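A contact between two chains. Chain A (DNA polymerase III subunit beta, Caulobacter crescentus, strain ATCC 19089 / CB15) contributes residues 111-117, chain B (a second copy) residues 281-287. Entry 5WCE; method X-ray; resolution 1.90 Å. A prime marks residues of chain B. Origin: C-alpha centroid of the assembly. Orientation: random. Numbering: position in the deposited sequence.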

# COMPACT_ATOMS: atom_id res chain seq x y z
N ARG A 111 30.21 8.61 12.10
CA ARG A 111 30.48 7.83 13.31
C ARG A 111 29.83 6.42 13.26
O ARG A 111 29.67 5.79 14.31
CB ARG A 111 29.96 8.67 14.51
CG ARG A 111 30.63 10.05 14.60
CD ARG A 111 31.64 10.13 15.73
NE ARG A 111 30.85 10.47 16.90
CZ ARG A 111 31.10 10.21 18.17
NH1 ARG A 111 32.21 9.62 18.60
NH2 ARG A 111 30.17 10.58 19.03
N SER A 112 29.41 5.99 12.08
CA SER A 112 28.89 4.63 11.83
C SER A 112 29.92 3.71 11.16
O SER A 112 30.62 4.13 10.21
CB SER A 112 27.71 4.65 10.83
OG SER A 112 26.75 5.61 11.15
N ARG A 113 29.95 2.46 11.61
CA ARG A 113 30.79 1.42 11.01
C ARG A 113 30.00 0.12 10.89
O ARG A 113 29.43 -0.35 11.91
CB ARG A 113 32.02 1.19 11.85
CG ARG A 113 33.06 0.25 11.24
CD ARG A 113 34.15 0.03 12.27
NE ARG A 113 35.22 -0.81 11.81
CZ ARG A 113 36.22 -0.42 11.02
NH1 ARG A 113 36.27 0.82 10.52
NH2 ARG A 113 37.18 -1.30 10.68
N PHE A 114 29.93 -0.43 9.68
CA PHE A 114 29.28 -1.70 9.45
C PHE A 114 30.29 -2.72 8.92
O PHE A 114 31.19 -2.37 8.14
CB PHE A 114 28.15 -1.57 8.48
CG PHE A 114 27.14 -0.52 8.84
CD1 PHE A 114 27.41 0.83 8.63
CD2 PHE A 114 25.93 -0.88 9.38
CE1 PHE A 114 26.51 1.81 9.01
CE2 PHE A 114 25.00 0.10 9.74
CZ PHE A 114 25.30 1.44 9.56
N ASN A 115 30.16 -3.97 9.37
CA ASN A 115 30.97 -5.11 8.83
C ASN A 115 29.95 -6.11 8.29
O ASN A 115 29.07 -6.60 9.04
CB ASN A 115 31.81 -5.76 9.91
CG ASN A 115 32.67 -4.75 10.69
OD1 ASN A 115 33.85 -4.69 10.51
ND2 ASN A 115 32.10 -4.02 11.56
N LEU A 116 29.98 -6.34 6.97
CA LEU A 116 29.01 -7.19 6.28
C LEU A 116 29.72 -8.41 5.69
O LEU A 116 30.80 -8.27 5.13
CB LEU A 116 28.37 -6.43 5.14
CG LEU A 116 27.53 -5.21 5.47
CD1 LEU A 116 26.81 -4.81 4.18
CD2 LEU A 116 26.57 -5.52 6.61
N PRO A 117 29.12 -9.60 5.85
CA PRO A 117 29.76 -10.80 5.32
C PRO A 117 29.76 -10.75 3.78
O PRO A 117 28.86 -10.17 3.14
CB PRO A 117 28.87 -11.95 5.80
CG PRO A 117 27.50 -11.29 5.89
CD PRO A 117 27.84 -9.94 6.51
N ASP B 281 18.15 3.38 14.07
CA ASP B 281 17.67 2.91 12.81
C ASP B 281 18.81 2.39 11.89
O ASP B 281 18.68 1.28 11.32
CB ASP B 281 16.87 4.02 12.14
CG ASP B 281 16.11 3.54 10.91
OD1 ASP B 281 15.73 2.39 10.86
OD2 ASP B 281 15.93 4.33 9.97
N ARG B 282 19.90 3.15 11.80
CA ARG B 282 21.06 2.69 11.08
C ARG B 282 21.59 1.30 11.53
O ARG B 282 21.68 0.35 10.73
CB ARG B 282 22.22 3.71 11.11
CG ARG B 282 22.15 4.74 10.02
CD ARG B 282 23.39 5.55 9.97
NE ARG B 282 23.48 6.47 11.10
CZ ARG B 282 22.89 7.66 11.17
NH1 ARG B 282 22.14 8.13 10.18
NH2 ARG B 282 23.04 8.39 12.27
N VAL B 283 21.94 1.21 12.82
CA VAL B 283 22.59 -0.01 13.31
C VAL B 283 21.65 -1.22 13.27
O VAL B 283 22.09 -2.35 13.02
CB VAL B 283 23.22 0.17 14.70
CG1 VAL B 283 24.34 1.21 14.64
CG2 VAL B 283 22.16 0.52 15.74
N ALA B 284 20.35 -0.96 13.42
CA ALA B 284 19.32 -2.00 13.39
C ALA B 284 19.06 -2.59 12.01
O ALA B 284 18.44 -3.64 11.89
CB ALA B 284 18.01 -1.46 13.93
N THR B 285 19.46 -1.87 10.97
CA THR B 285 19.46 -2.36 9.62
C THR B 285 19.98 -3.78 9.42
O THR B 285 19.40 -4.52 8.61
CB THR B 285 20.26 -1.44 8.70
OG1 THR B 285 19.81 -0.11 8.90
CG2 THR B 285 20.00 -1.85 7.23
N ILE B 286 21.00 -4.18 10.16
CA ILE B 286 21.55 -5.50 9.90
C ILE B 286 20.79 -6.66 10.56
O ILE B 286 21.22 -7.79 10.48
CB ILE B 286 23.04 -5.58 10.25
CG1 ILE B 286 23.32 -5.35 11.72
CG2 ILE B 286 23.85 -4.60 9.44
CD1 ILE B 286 24.50 -6.21 12.08
N SER B 287 19.66 -6.41 11.20
CA SER B 287 19.05 -7.41 12.14
C SER B 287 17.97 -8.30 11.54
O SER B 287 17.31 -7.92 10.57
CB SER B 287 18.44 -6.69 13.31

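Residues 112-116 of chain A form an extended strand, with phi between -101° and -137° and psi between 116° and 142°. Chain B contributes helical residues from a helix that begins earlier in the chain, and a type I beta turn spans Ala284′ to Ser287′, which the bond from Ser287′ N to Ala284′ O (3.1 Å) closes. Near the start of that turn, Thr285′ N donates to Arg282′ O at 3.1 Å and only weakly to Asp281′ O at 3.3 Å. The backbones stay well apart: the CA atoms of Phe114 and Val283′ are 7.9 Å from each other, those of Leu116 and Ile286′ 8.5 Å. No clear hydrogen bond crosses the gap. Chain A contributes side-chain atoms to each close contact, and chain B both side-chain and backbone atoms; the contact buries 236 Å² summed over both sides.

The side chains of Ser112, Arg113 and Phe114 alternate as expected for a strand. The CA-to-CB bonds of Ser112 and Phe114 point toward chain B, whereas that of Arg113 points away. Phe114 gives up the most area, 71 Å². Its chi1 of -54° (m) carries the ring to the helix, where Phe114 CE2 lies 3.5 Å from Arg282′ O. That carbonyl sits at the ring edge, near the ring plane, an arrangement in which the slightly positive aromatic C-H rim faces a partially negative oxygen. The ring also meets aliphatic carbon, with Phe114 CZ 4.1 Å from Arg282′ CB.

Ile286′ supplies an apolar partner further along chain B. Ile286′ CG2 lies 4.3 Å from Phe114 CD2, again at the ring edge, and 4.0 Å from Leu116 CD2. One methyl thus touches two strand residues, at ordinary van der Waals separations. Leu116 starts sideways, but the end of its side chain comes nearer.

At the other end, Ser112 OG approaches Arg282′ NE at 3.4 Å, a polar contact whose geometry leaves hydrogen bonding open; both atoms have hydrogen-bond partners elsewhere in the structure.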